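PDB 2OO3: protein involved in catabolism of external DNA from Legionella pneumophila subsp. pneumophila, which probably methylates N6 of a single adenine in 23S ribosomal RNA, with S-adenosyl-L-methionine as the methyl donor. Local coordinates for residues A[13-19]-A[235-240]; A[24-28]-A[106-110]; A[35-41]-A[158-164]; A[122-126]-A[140-144]; A[182-186]-A[213-219]. One frame throughout, in Å; residues are numbered along the deposited sequence.

Contact 1. Residues A[13-19]-A[235-240]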
# COMPACT_ATOMS: atom_id res chain seq x y z
N ASN A 13 -10.18 -6.41 2.00
CA ASN A 13 -9.81 -7.31 3.12
C ASN A 13 -8.88 -6.60 4.13
O ASN A 13 -8.51 -5.42 3.92
CB ASN A 13 -9.25 -8.67 2.63
CG ASN A 13 -7.84 -8.56 2.02
OD1 ASN A 13 -7.34 -7.47 1.80
ND2 ASN A 13 -7.20 -9.70 1.75
N PHE A 14 -8.52 -7.28 5.22
CA PHE A 14 -7.73 -6.63 6.27
C PHE A 14 -6.40 -6.10 5.74
O PHE A 14 -5.90 -5.06 6.22
CB PHE A 14 -7.52 -7.59 7.48
CG PHE A 14 -6.42 -8.60 7.26
CD1 PHE A 14 -5.16 -8.36 7.76
CD2 PHE A 14 -6.65 -9.74 6.52
CE1 PHE A 14 -4.13 -9.28 7.57
CE2 PHE A 14 -5.61 -10.68 6.32
CZ PHE A 14 -4.36 -10.44 6.84
N ALA A 15 -5.82 -6.78 4.75
CA ALA A 15 -4.54 -6.37 4.17
C ALA A 15 -4.66 -5.10 3.37
O ALA A 15 -3.79 -4.22 3.45
CB ALA A 15 -4.00 -7.47 3.28
N ASP A 16 -5.74 -4.99 2.58
CA ASP A 16 -6.06 -3.72 1.92
C ASP A 16 -6.18 -2.58 2.91
O ASP A 16 -5.70 -1.49 2.68
CB ASP A 16 -7.36 -3.82 1.12
CG ASP A 16 -7.12 -4.27 -0.34
OD1 ASP A 16 -5.94 -4.50 -0.72
OD2 ASP A 16 -8.13 -4.38 -1.09
N VAL A 17 -6.84 -2.83 4.03
CA VAL A 17 -7.06 -1.76 4.99
C VAL A 17 -5.72 -1.20 5.50
O VAL A 17 -5.46 0.02 5.41
CB VAL A 17 -7.95 -2.21 6.18
CG1 VAL A 17 -8.00 -1.10 7.27
CG2 VAL A 17 -9.35 -2.52 5.68
N ILE A 18 -4.85 -2.09 6.00
CA ILE A 18 -3.58 -1.59 6.52
C ILE A 18 -2.68 -1.00 5.41
O ILE A 18 -2.03 0.04 5.59
CB ILE A 18 -2.82 -2.59 7.42
CG1 ILE A 18 -1.49 -1.95 7.92
CG2 ILE A 18 -2.49 -3.87 6.68
CD1 ILE A 18 -1.65 -0.62 8.77
N LYS A 19 -2.66 -1.64 4.26
CA LYS A 19 -1.86 -1.13 3.14
C LYS A 19 -2.33 0.27 2.69
O LYS A 19 -1.51 1.18 2.43
CB LYS A 19 -1.83 -2.18 2.02
CG LYS A 19 -2.01 -1.71 0.63
CD LYS A 19 -2.10 -2.86 -0.42
CE LYS A 19 -2.71 -4.15 0.11
NZ LYS A 19 -2.88 -5.16 -0.98
N MET A 235 -3.60 -16.55 4.19
CA MET A 235 -2.84 -15.40 4.68
C MET A 235 -3.24 -15.07 6.11
O MET A 235 -4.34 -14.58 6.36
CB MET A 235 -3.09 -14.19 3.76
CG MET A 235 -2.30 -12.91 4.12
SD MET A 235 -2.56 -11.55 2.91
CE MET A 235 -4.29 -11.27 2.90
N THR A 236 -2.36 -15.32 7.07
CA THR A 236 -2.75 -15.11 8.47
C THR A 236 -2.34 -13.72 8.96
O THR A 236 -2.67 -13.31 10.09
CB THR A 236 -2.05 -16.13 9.35
OG1 THR A 236 -0.65 -16.05 9.07
CG2 THR A 236 -2.58 -17.53 9.02
N GLY A 237 -1.59 -13.01 8.12
CA GLY A 237 -1.13 -11.68 8.50
C GLY A 237 -0.47 -11.08 7.29
O GLY A 237 -0.37 -11.72 6.24
N CYS A 238 -0.00 -9.84 7.44
CA CYS A 238 0.70 -9.21 6.33
C CYS A 238 1.56 -8.08 6.87
O CYS A 238 1.48 -7.74 8.06
CB CYS A 238 -0.33 -8.68 5.32
SG CYS A 238 -1.22 -7.24 5.93
N GLY A 239 2.36 -7.47 6.01
CA GLY A 239 3.20 -6.37 6.47
C GLY A 239 3.56 -5.41 5.39
O GLY A 239 3.22 -5.64 4.21
N LEU A 240 4.20 -4.31 5.78
CA LEU A 240 4.85 -3.42 4.79
C LEU A 240 6.27 -3.07 5.23
O LEU A 240 6.55 -2.93 6.42
CB LEU A 240 4.01 -2.15 4.49
CG LEU A 240 2.60 -2.43 3.94
CD1 LEU A 240 1.53 -2.28 5.03
CD2 LEU A 240 2.27 -1.49 2.80

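Contact 2. Residues A[24-28]-A[106-110]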
# COMPACT_ATOMS: atom_id res chain seq x y z
N THR A 24 -2.08 6.32 2.57
CA THR A 24 -2.62 7.66 2.83
C THR A 24 -1.71 8.49 3.73
O THR A 24 -1.59 9.71 3.53
CB THR A 24 -4.09 7.68 3.36
OG1 THR A 24 -4.15 7.22 4.72
CG2 THR A 24 -5.04 6.85 2.45
N ARG A 25 -1.04 7.84 4.69
CA ARG A 25 -0.18 8.57 5.65
C ARG A 25 1.09 8.99 4.92
O ARG A 25 1.59 10.12 5.12
CB ARG A 25 0.15 7.68 6.87
CG ARG A 25 -1.11 7.23 7.64
CD ARG A 25 -1.54 8.19 8.77
NE ARG A 25 -1.27 9.62 8.59
CZ ARG A 25 -2.18 10.55 8.28
NH1 ARG A 25 -3.43 10.24 8.04
NH2 ARG A 25 -1.81 11.80 8.18
N LEU A 26 1.57 8.13 4.02
CA LEU A 26 2.77 8.46 3.24
C LEU A 26 2.50 9.64 2.31
O LEU A 26 3.31 10.54 2.22
CB LEU A 26 3.28 7.23 2.45
CG LEU A 26 3.78 6.08 3.36
CD1 LEU A 26 4.11 4.90 2.48
CD2 LEU A 26 5.03 6.52 4.20
N LEU A 27 1.33 9.62 1.66
CA LEU A 27 0.92 10.69 0.74
C LEU A 27 0.72 12.02 1.47
O LEU A 27 1.20 13.06 1.01
CB LEU A 27 -0.35 10.31 -0.01
CG LEU A 27 -0.17 9.16 -1.05
CD1 LEU A 27 -1.54 8.73 -1.50
CD2 LEU A 27 0.67 9.56 -2.24
N ALA A 28 0.06 11.95 2.63
CA ALA A 28 -0.15 13.11 3.50
C ALA A 28 1.17 13.74 3.91
O ALA A 28 1.25 14.98 3.99
CB ALA A 28 -0.96 12.73 4.74
N ALA A 106 -4.40 7.63 -4.39
CA ALA A 106 -3.31 8.54 -4.80
C ALA A 106 -3.81 9.77 -5.58
O ALA A 106 -3.38 10.91 -5.36
CB ALA A 106 -2.23 7.76 -5.59
N ILE A 107 -4.75 9.53 -6.48
CA ILE A 107 -5.32 10.60 -7.27
C ILE A 107 -6.04 11.59 -6.36
O ILE A 107 -6.04 12.78 -6.61
CB ILE A 107 -6.25 10.03 -8.38
CG1 ILE A 107 -5.40 9.36 -9.47
CG2 ILE A 107 -7.02 11.13 -9.03
CD1 ILE A 107 -6.22 8.43 -10.48
N ASN A 108 -6.61 11.10 -5.27
CA ASN A 108 -7.27 12.01 -4.33
C ASN A 108 -6.33 12.88 -3.53
O ASN A 108 -6.60 14.07 -3.35
CB ASN A 108 -8.25 11.27 -3.40
CG ASN A 108 -9.64 11.24 -3.97
OD1 ASN A 108 -10.41 12.20 -3.82
ND2 ASN A 108 -9.95 10.18 -4.70
N GLN A 109 -5.22 12.33 -3.05
CA GLN A 109 -4.31 13.09 -2.21
C GLN A 109 -3.18 13.86 -2.91
O GLN A 109 -2.61 14.82 -2.33
CB GLN A 109 -3.71 12.14 -1.20
CG GLN A 109 -4.58 12.01 0.06
CD GLN A 109 -3.95 11.04 1.00
OE1 GLN A 109 -3.93 9.86 0.71
NE2 GLN A 109 -3.36 11.53 2.07
N LEU A 110 -2.81 13.44 -4.11
CA LEU A 110 -1.74 14.09 -4.84
C LEU A 110 -2.20 15.40 -5.47
O LEU A 110 -3.40 15.71 -5.41
CB LEU A 110 -1.12 13.13 -5.87
CG LEU A 110 -0.26 12.03 -5.21
CD1 LEU A 110 0.24 11.05 -6.26
CD2 LEU A 110 0.92 12.63 -4.50

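Contact 3. Residues A[35-41]-A[158-164]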
# COMPACT_ATOMS: atom_id res chain seq x y z
N LYS A 35 7.06 20.77 -3.95
CA LYS A 35 7.85 20.44 -5.12
C LYS A 35 7.19 19.16 -5.65
O LYS A 35 6.70 18.37 -4.84
CB LYS A 35 9.32 20.13 -4.75
CG LYS A 35 10.16 21.35 -4.37
CD LYS A 35 10.48 22.26 -5.53
CE LYS A 35 11.22 23.54 -5.05
NZ LYS A 35 12.73 23.43 -4.87
N PRO A 36 7.18 18.97 -6.99
CA PRO A 36 6.51 17.82 -7.59
C PRO A 36 7.08 16.53 -7.08
O PRO A 36 8.26 16.43 -6.74
CB PRO A 36 6.82 17.96 -9.09
CG PRO A 36 7.80 19.04 -9.20
CD PRO A 36 7.74 19.88 -8.01
N LEU A 37 6.18 15.56 -7.00
CA LEU A 37 6.47 14.21 -6.57
C LEU A 37 6.17 13.28 -7.73
O LEU A 37 5.14 13.43 -8.42
CB LEU A 37 5.58 13.87 -5.33
CG LEU A 37 5.62 12.46 -4.73
CD1 LEU A 37 6.96 12.16 -4.04
CD2 LEU A 37 4.47 12.24 -3.72
N PHE A 38 7.08 12.35 -7.99
CA PHE A 38 6.79 11.22 -8.86
C PHE A 38 6.14 10.10 -8.02
O PHE A 38 6.70 9.67 -7.00
CB PHE A 38 8.10 10.70 -9.46
CG PHE A 38 7.93 9.56 -10.42
CD1 PHE A 38 7.04 9.66 -11.48
CD2 PHE A 38 8.70 8.41 -10.29
CE1 PHE A 38 6.89 8.64 -12.39
CE2 PHE A 38 8.54 7.35 -11.22
CZ PHE A 38 7.63 7.47 -12.25
N TYR A 39 4.97 9.63 -8.44
CA TYR A 39 4.31 8.54 -7.74
C TYR A 39 4.26 7.36 -8.70
O TYR A 39 3.66 7.45 -9.76
CB TYR A 39 2.90 8.96 -7.30
CG TYR A 39 2.11 7.82 -6.71
CD1 TYR A 39 2.31 7.41 -5.37
CD2 TYR A 39 1.16 7.12 -7.47
CE1 TYR A 39 1.60 6.36 -4.82
CE2 TYR A 39 0.42 6.05 -6.91
CZ TYR A 39 0.66 5.69 -5.60
OH TYR A 39 -0.04 4.65 -5.00
N LEU A 40 4.92 6.27 -8.32
CA LEU A 40 4.98 5.06 -9.17
C LEU A 40 4.34 3.85 -8.49
O LEU A 40 4.74 3.47 -7.37
CB LEU A 40 6.46 4.76 -9.52
CG LEU A 40 6.77 3.42 -10.20
CD1 LEU A 40 6.09 3.36 -11.57
CD2 LEU A 40 8.25 3.30 -10.35
N GLU A 41 3.34 3.25 -9.16
CA GLU A 41 2.81 1.96 -8.73
C GLU A 41 3.21 0.88 -9.68
O GLU A 41 2.99 0.98 -10.88
CB GLU A 41 1.29 1.97 -8.61
CG GLU A 41 0.76 2.65 -7.38
CD GLU A 41 -0.77 2.59 -7.33
OE1 GLU A 41 -1.42 3.46 -6.72
OE2 GLU A 41 -1.31 1.64 -7.93
N GLU A 158 11.74 14.64 -11.33
CA GLU A 158 11.26 15.32 -10.12
C GLU A 158 12.25 15.23 -8.95
O GLU A 158 12.24 16.06 -8.02
CB GLU A 158 9.91 14.73 -9.68
CG GLU A 158 8.73 15.03 -10.59
CD GLU A 158 8.53 14.00 -11.72
OE1 GLU A 158 9.38 13.12 -11.94
OE2 GLU A 158 7.51 14.08 -12.41
N LYS A 159 13.08 14.18 -8.98
CA LYS A 159 14.05 13.90 -7.92
C LYS A 159 13.45 13.57 -6.56
O LYS A 159 14.17 13.53 -5.57
CB LYS A 159 15.07 15.05 -7.77
CG LYS A 159 16.33 14.82 -8.55
CD LYS A 159 16.22 15.29 -9.94
CE LYS A 159 17.60 15.67 -10.49
NZ LYS A 159 17.53 17.09 -10.98
N ARG A 160 12.13 13.37 -6.53
CA ARG A 160 11.37 13.08 -5.33
C ARG A 160 10.41 12.01 -5.78
O ARG A 160 9.71 12.22 -6.78
CB ARG A 160 10.50 14.28 -4.94
CG ARG A 160 11.19 15.48 -4.39
CD ARG A 160 10.15 16.38 -3.72
NE ARG A 160 9.65 15.80 -2.47
CZ ARG A 160 8.39 15.87 -2.03
NH1 ARG A 160 7.43 16.49 -2.74
NH2 ARG A 160 8.07 15.32 -0.86
N GLY A 161 10.34 10.90 -5.05
CA GLY A 161 9.48 9.79 -5.48
C GLY A 161 8.90 8.98 -4.35
O GLY A 161 9.58 8.74 -3.34
N LEU A 162 7.64 8.57 -4.52
CA LEU A 162 7.03 7.51 -3.72
C LEU A 162 6.77 6.29 -4.64
O LEU A 162 6.08 6.38 -5.67
CB LEU A 162 5.74 8.01 -3.08
CG LEU A 162 4.87 6.93 -2.43
CD1 LEU A 162 5.67 6.12 -1.39
CD2 LEU A 162 3.61 7.57 -1.82
N ILE A 163 7.39 5.16 -4.30
CA ILE A 163 7.28 3.96 -5.12
C ILE A 163 6.48 2.96 -4.27
O ILE A 163 6.94 2.54 -3.21
CB ILE A 163 8.67 3.41 -5.52
CG1 ILE A 163 9.48 4.47 -6.33
CG2 ILE A 163 8.52 2.21 -6.42
CD1 ILE A 163 10.49 5.29 -5.48
N PHE A 164 5.28 2.65 -4.71
CA PHE A 164 4.34 1.84 -3.95
C PHE A 164 4.18 0.53 -4.67
O PHE A 164 3.67 0.48 -5.78
CB PHE A 164 2.96 2.55 -3.81
CG PHE A 164 2.00 1.88 -2.88
CD1 PHE A 164 2.19 1.94 -1.47
CD2 PHE A 164 0.90 1.20 -3.38
CE1 PHE A 164 1.27 1.31 -0.60
CE2 PHE A 164 -0.01 0.55 -2.51
CZ PHE A 164 0.17 0.61 -1.13
O HOH W 1 10.57 17.90 -7.27

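Contact 4. Residues A[122-126]-A[140-144]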
# COMPACT_ATOMS: atom_id res chain seq x y z
N HIS A 122 -2.14 -7.21 -16.35
CA HIS A 122 -3.32 -7.91 -16.89
C HIS A 122 -4.18 -7.01 -17.80
O HIS A 122 -4.57 -5.90 -17.40
CB HIS A 122 -4.16 -8.52 -15.75
CG HIS A 122 -5.27 -9.41 -16.24
ND1 HIS A 122 -5.39 -10.73 -15.85
CD2 HIS A 122 -6.28 -9.18 -17.11
CE1 HIS A 122 -6.43 -11.27 -16.46
NE2 HIS A 122 -6.99 -10.35 -17.23
N PRO A 123 -4.48 -7.48 -19.03
CA PRO A 123 -5.22 -6.66 -19.98
C PRO A 123 -6.62 -6.24 -19.57
O PRO A 123 -7.02 -5.12 -19.87
CB PRO A 123 -5.23 -7.52 -21.26
CG PRO A 123 -4.99 -8.90 -20.80
CD PRO A 123 -4.11 -8.80 -19.61
N THR A 124 -7.38 -7.12 -18.90
CA THR A 124 -8.70 -6.73 -18.41
C THR A 124 -8.59 -5.68 -17.32
O THR A 124 -9.34 -4.68 -17.33
CB THR A 124 -9.51 -7.94 -17.88
OG1 THR A 124 -9.64 -8.90 -18.93
CG2 THR A 124 -10.91 -7.50 -17.43
N GLU A 125 -7.68 -5.91 -16.37
CA GLU A 125 -7.46 -4.99 -15.26
C GLU A 125 -6.98 -3.63 -15.79
O GLU A 125 -7.49 -2.57 -15.40
CB GLU A 125 -6.44 -5.56 -14.27
CG GLU A 125 -6.88 -6.90 -13.66
CD GLU A 125 -8.34 -6.86 -13.21
OE1 GLU A 125 -8.63 -6.21 -12.19
OE2 GLU A 125 -9.20 -7.43 -13.93
N TYR A 126 -6.01 -3.68 -16.69
CA TYR A 126 -5.50 -2.47 -17.33
C TYR A 126 -6.62 -1.69 -18.02
O TYR A 126 -6.70 -0.46 -17.90
CB TYR A 126 -4.38 -2.81 -18.30
CG TYR A 126 -4.08 -1.70 -19.28
CD1 TYR A 126 -3.26 -0.61 -18.91
CD2 TYR A 126 -4.60 -1.73 -20.57
CE1 TYR A 126 -2.99 0.43 -19.84
CE2 TYR A 126 -4.34 -0.73 -21.48
CZ TYR A 126 -3.53 0.35 -21.11
OH TYR A 126 -3.29 1.35 -22.03
N TYR A 140 -0.49 8.80 -15.80
CA TYR A 140 -0.05 7.96 -16.92
C TYR A 140 -0.27 6.50 -16.62
O TYR A 140 0.36 5.94 -15.72
CB TYR A 140 1.43 8.20 -17.21
CG TYR A 140 1.66 9.61 -17.69
CD1 TYR A 140 1.61 9.92 -19.07
CD2 TYR A 140 1.87 10.66 -16.78
CE1 TYR A 140 1.79 11.23 -19.52
CE2 TYR A 140 2.06 11.99 -17.23
CZ TYR A 140 2.03 12.25 -18.60
OH TYR A 140 2.21 13.55 -19.03
N VAL A 141 -1.16 5.87 -17.38
CA VAL A 141 -1.50 4.46 -17.16
C VAL A 141 -0.79 3.62 -18.21
O VAL A 141 -0.94 3.88 -19.41
CB VAL A 141 -3.01 4.24 -17.29
CG1 VAL A 141 -3.39 2.76 -17.04
CG2 VAL A 141 -3.76 5.16 -16.34
N ASN A 142 -0.03 2.61 -17.76
CA ASN A 142 0.81 1.78 -18.63
C ASN A 142 0.58 0.27 -18.51
O ASN A 142 0.55 -0.28 -17.41
CB ASN A 142 2.26 2.10 -18.37
CG ASN A 142 2.57 3.55 -18.67
OD1 ASN A 142 2.97 3.89 -19.78
ND2 ASN A 142 2.36 4.42 -17.68
N HIS A 143 0.37 -0.38 -19.65
CA HIS A 143 0.17 -1.82 -19.70
C HIS A 143 1.55 -2.48 -19.83
O HIS A 143 2.10 -2.62 -20.92
CB HIS A 143 -0.76 -2.19 -20.87
CG HIS A 143 -1.12 -3.64 -20.93
ND1 HIS A 143 -1.61 -4.25 -22.07
CD2 HIS A 143 -1.08 -4.61 -19.98
CE1 HIS A 143 -1.85 -5.52 -21.82
NE2 HIS A 143 -1.52 -5.77 -20.57
N THR A 144 2.13 -2.83 -18.68
CA THR A 144 3.52 -3.19 -18.62
C THR A 144 3.82 -3.91 -17.32
O THR A 144 3.08 -3.79 -16.33
CB THR A 144 4.43 -1.96 -18.84
OG1 THR A 144 5.76 -2.40 -19.17
CG2 THR A 144 4.44 -1.00 -17.61
O HOH W 2 -2.73 4.19 -21.67

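Contact 5. Residues A[182-186]-A[213-219]. With SO4 (sulfate ion), chain C.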
# COMPACT_ATOMS: atom_id res chain seq x y z
N ILE A 182 13.84 -3.90 -6.10
CA ILE A 182 13.99 -2.74 -5.19
C ILE A 182 15.46 -2.43 -4.92
O ILE A 182 15.85 -1.27 -4.92
CB ILE A 182 13.21 -2.92 -3.87
CG1 ILE A 182 11.73 -3.15 -4.16
CG2 ILE A 182 13.45 -1.72 -2.89
CD1 ILE A 182 10.90 -3.67 -2.95
N LYS A 183 16.29 -3.45 -4.69
CA LYS A 183 17.70 -3.19 -4.48
C LYS A 183 18.29 -2.43 -5.66
O LYS A 183 19.03 -1.45 -5.47
CB LYS A 183 18.48 -4.50 -4.21
CG LYS A 183 19.97 -4.24 -3.84
CD LYS A 183 20.66 -5.55 -3.44
CE LYS A 183 22.15 -5.43 -3.51
NZ LYS A 183 22.81 -6.76 -3.19
N ASN A 184 17.92 -2.83 -6.88
CA ASN A 184 18.48 -2.19 -8.08
C ASN A 184 18.02 -0.74 -8.18
O ASN A 184 18.82 0.15 -8.44
CB ASN A 184 18.04 -2.92 -9.36
CG ASN A 184 18.41 -2.14 -10.63
OD1 ASN A 184 17.52 -1.67 -11.38
ND2 ASN A 184 19.72 -1.98 -10.85
N ALA A 185 16.71 -0.54 -7.95
CA ALA A 185 16.07 0.77 -7.97
C ALA A 185 16.74 1.67 -6.94
O ALA A 185 17.10 2.79 -7.25
CB ALA A 185 14.58 0.62 -7.68
N TYR A 186 16.90 1.17 -5.71
CA TYR A 186 17.49 1.93 -4.63
C TYR A 186 18.92 2.37 -4.98
O TYR A 186 19.32 3.50 -4.65
CB TYR A 186 17.49 1.10 -3.34
CG TYR A 186 18.05 1.83 -2.15
CD1 TYR A 186 17.24 2.66 -1.36
CD2 TYR A 186 19.40 1.71 -1.81
CE1 TYR A 186 17.77 3.33 -0.28
CE2 TYR A 186 19.92 2.36 -0.74
CZ TYR A 186 19.11 3.16 0.02
OH TYR A 186 19.65 3.83 1.08
N MET A 213 15.26 -7.73 1.92
CA MET A 213 14.86 -6.32 2.13
C MET A 213 15.81 -5.63 3.12
O MET A 213 16.22 -4.48 2.93
CB MET A 213 13.41 -6.22 2.65
CG MET A 213 12.34 -6.58 1.60
SD MET A 213 12.45 -5.73 -0.05
CE MET A 213 12.50 -3.98 0.47
N ARG A 214 16.18 -6.37 4.17
CA ARG A 214 17.04 -5.79 5.21
C ARG A 214 18.40 -5.38 4.68
O ARG A 214 18.93 -4.37 5.09
CB ARG A 214 17.15 -6.74 6.41
CG ARG A 214 17.45 -6.05 7.71
CD ARG A 214 16.72 -6.71 8.92
NE ARG A 214 16.67 -8.17 8.82
CZ ARG A 214 15.55 -8.90 8.83
NH1 ARG A 214 14.35 -8.34 8.99
NH2 ARG A 214 15.64 -10.24 8.71
N GLU A 215 18.92 -6.12 3.71
CA GLU A 215 20.22 -5.80 3.11
C GLU A 215 20.30 -4.49 2.31
O GLU A 215 21.40 -3.94 2.12
CB GLU A 215 20.69 -6.99 2.25
CG GLU A 215 20.91 -8.26 3.10
CD GLU A 215 21.14 -9.52 2.27
OE1 GLU A 215 21.17 -9.43 1.01
OE2 GLU A 215 21.27 -10.61 2.87
N ILE A 216 19.16 -3.99 1.85
CA ILE A 216 19.12 -2.83 0.95
C ILE A 216 19.50 -1.53 1.66
O ILE A 216 20.32 -0.74 1.17
CB ILE A 216 17.75 -2.72 0.27
CG1 ILE A 216 17.48 -3.99 -0.55
CG2 ILE A 216 17.66 -1.44 -0.62
CD1 ILE A 216 16.07 -4.06 -1.15
N SER A 217 18.93 -1.34 2.85
CA SER A 217 19.08 -0.11 3.60
C SER A 217 18.66 -0.32 5.04
O SER A 217 17.74 -1.08 5.34
CB SER A 217 18.23 1.01 2.96
OG SER A 217 18.33 2.19 3.73
N SER A 218 19.37 0.35 5.92
CA SER A 218 19.08 0.36 7.34
C SER A 218 18.16 1.52 7.71
O SER A 218 17.73 1.65 8.88
CB SER A 218 20.38 0.54 8.10
OG SER A 218 21.02 1.68 7.57
N LYS A 219 17.84 2.40 6.76
CA LYS A 219 16.89 3.48 7.08
C LYS A 219 15.53 2.93 6.69
O LYS A 219 14.98 3.26 5.62
CB LYS A 219 17.17 4.76 6.30
CG LYS A 219 18.49 5.47 6.64
CD LYS A 219 18.53 6.84 5.94
CE LYS A 219 19.85 7.08 5.25
NZ LYS A 219 19.94 6.37 3.94
S SO4 C . 21.90 2.99 4.40
O1 SO4 C . 20.56 3.55 4.44
O2 SO4 C . 22.25 2.71 3.01
O3 SO4 C . 22.83 3.97 4.96
O4 SO4 C . 21.98 1.74 5.15
O HOH W 3 18.17 4.81 2.73

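Contact 1. Residues A[13-19]-A[235-240]
Two sulfur atoms, Met-235 SD and Cys-238 SG, approach the ring of Phe-14 at the start of helix 14-30. Both contacts are oblique: SD stands 5.4 Å from the centroid of the Phe-14 ring, a Met-aromatic contact, and SG of Cys-238 lies 4.9 Å from the same centroid. The far end of the ring points at the backbone of strand 237-243, where CZ of Phe-14 meets CA of Gly-237 at 3.8 Å, at the ring edge and near its plane.

The remaining contacts are mostly apolar. Met-235 runs extended from its backbone (chi1 -178°) and bends only at its last torsion, which lays its methyl CE between CE2 of Phe-14, CB of Ala-15 and the amide nitrogen ND2 of Asn-13. Cys-238 SG settles between Ala-15 CB and Ile-18 CG2, the latter 3.7 Å away; a small, polarisable thiol suits so close a fit. Leu-240 CD1 reaches the helix backbone at Lys-19 CA.

The polar bonds of this part of the chain do not cross to the strand. Asn-13 is the N-cap, with OD1 accepting from Asp-16 N at 3.1 Å, and Lys-19 NZ bridges to Asp-16 OD1 and also to Asp-166, the predicted proton acceptor. With no hydrogen bond across the interface, the helix is joined to the sheet by sulfur, aromatic and aliphatic contacts, while Lys-19 reaches Asp-166 of the predicted active site.

Contact 2. Residues A[24-28]-A[106-110]
The carbonyl oxygen of Thr-24 takes two donors: the helical N-H of Ala-28 and, from the neighbouring helix, the amide NE2 of Gln-109 at 2.9 Å. This joins helices 14-30 and 102-109, which lie next to each other on one face of the central sheet of a Rossmann-like methyltransferase fold. The Gln-109 bond is nearly straight (166° at the hydrogen), and the acceptor lies close to the plane of the amide. A helix carbonyl already used by its own i+4 partner can still accept a second donor from the side, and a glutamine is long enough to supply one from the adjacent helix.

Extended beyond CG (chi2 178°), the Gln-109 side chain carries its amide over Leu-27, with CD 3.8 Å from Leu-27 CB. The bond through NE2 holds the flat group so that OE1 faces carbon: it lies 3.4 Å from Thr-24 CB and has no polar partner in the model, although the contact buries it.

Leucine suits position 27 because its two branches divide the work. CD1 goes to Ala-106, where a small residue lets it reach CA at 3.7 Å. CD2 meets Leu-110, whose side chain crosses that of Leu-27 at about a right angle, with the two CD2 atoms 3.8 Å apart.

Contact 3. Residues A[35-41]-A[158-164]
With CG anti to the backbone N in both residues (chi1 173° and 169°), Tyr-39 and Leu-162 lie side by side on one face of the sheet, and Leu-162 CD2 meets the tyrosine ring edge 3.8 Å from Tyr-39 CD1. Tyrosine suits this place: its ring edge packs on leucine while Tyr-39 OH donates to Glu-41 OE1 at 2.5 Å, on the anti side of the carboxylate.

Strands 38-41 and 161-165 run parallel, linked by four backbone bonds from Phe-38 N to Arg-160 O through to Phe-164 N to Leu-40 O. Gly-161 CA comes 3.2 Å from Phe-38 O. Before the strands, Arg-160 NH1 makes a bent hydrogen bond of 2.9 Å to Lys-35 O, from above that carbonyl's plane, and a water joins Pro-36 O to Glu-158 O.

These are central strands of the Rossmann-like sheet. Strand 115-119 flanks 38-41 on its other side, and its Arg-115 forms a salt bridge with Glu-158; helices 14-30 and 102-109 cover the face bearing Tyr-39, Leu-162 and Phe-164.

Contact 4. Residues A[122-126]-A[140-144]
The ring of Tyr-126 carries CB of His-143 over the centre of one face, a CH-pi contact 3.5 Å from CB to the ring centroid and only 9° off the ring normal. Beyond that methylene the imidazole of His-143 continues over the phenol as an offset stack, with centroids 4.8 Å apart and planes 17° from parallel. The displacement follows from CB occupying the centre, which leaves the imidazole above the CB and CG end of the tyrosine. Val-141 CG1 meets Tyr-126 CE1 obliquely at 3.7 Å.

Farther out, the imidazole reaches the start of helix 123-129, where its CE1 is 4.0 Å from Pro-123 CB. Its NE2 is hydrogen-bonded to the backbone oxygen of Leu-121, which fixes the turn of the ring. Tyr-126 extends toward the strand with CG anti to the backbone N (chi1 163°), and a water lies 2.9 Å from its OH and donates to Val-141 O. A tyrosine suits this surface contact, since its ring can pack while its hydroxyl remains hydrated.

Here helix 123-129 closes back on edge strand 139-142 within the right-handed beta-alpha-beta crossover that begins at strand 115-119, a unit characteristic of Rossmann-like folds; Glu-120, a predicted S-adenosyl-L-methionine ligand, lies between the first strand and the helix.

Contact 5. Residues A[182-186]-A[213-219]
Ile-216 lies against Tyr-186, its CG2 methyl 3.6 Å from CG of the ring, an off-centre CH-pi contact 30° off the ring normal. The other branch of the isoleucine meets helix 174-188 farther back: CD1 touches the backbone N of Lys-183, and CG1 meets Lys-183 CB at 3.8 Å. A beta-branched residue can thus touch Tyr-186 with one branch and Lys-183 with the other. Deeper in, the methyl CE of Met-213 touches Ile-182 CD1 at 3.8 Å; two bends in the methionine chain curl its end toward the isoleucine.

Helices 174-188 and 203-216 are neighbours on one face of the Rossmann-like sheet, connected through strand 193-200. Both pack on that strand at Val-196, and Ile-243 of strand 237-243 touches both Ile-182 and Tyr-186.

Beyond the end of helix 203-216 the contact becomes polar. Ser-217 forms an ST turn, its OG accepting from Lys-219 N at 3.1 Å, and the same OG donates to sulfate O1 at 2.7 Å. Sulfate O4 accepts from the backbone N of Ser-218 at 3.1 Å. Lys-219 bends at its last two torsions (chi4 79°) to place NZ 2.9 Å from sulfate O1, and Lys-278 NZ adds a second ammonium group. A water in the plane of the Tyr-186 ring, at its hydroxyl edge, also contacts Ser-217 OG, Lys-219 NZ and the ion, which probably came from the crystallisation liquor.

How the contacts relate
Helix 14-30, the first helix, enters two contacts: its first turns await strand 237-243 in contact 1, which closes a loop enclosing all the others, and its later turns meet helix 102-109 in contact 2. Contact 3 starts at strand 38-41, before contact 2 closes, and ends at strand 161-165, so contacts 2 and 3 cross; they touch through Leu-27 on Leu-162 and Ala-106 on Tyr-39. The short loop of contact 4 is nested within contact 3, at the sheet's edge strand 139-142. Contact 5 follows in series, pairing two later helices. Lys-19 packing on Phe-164 joins contacts 1 and 3 beside the predicted active site.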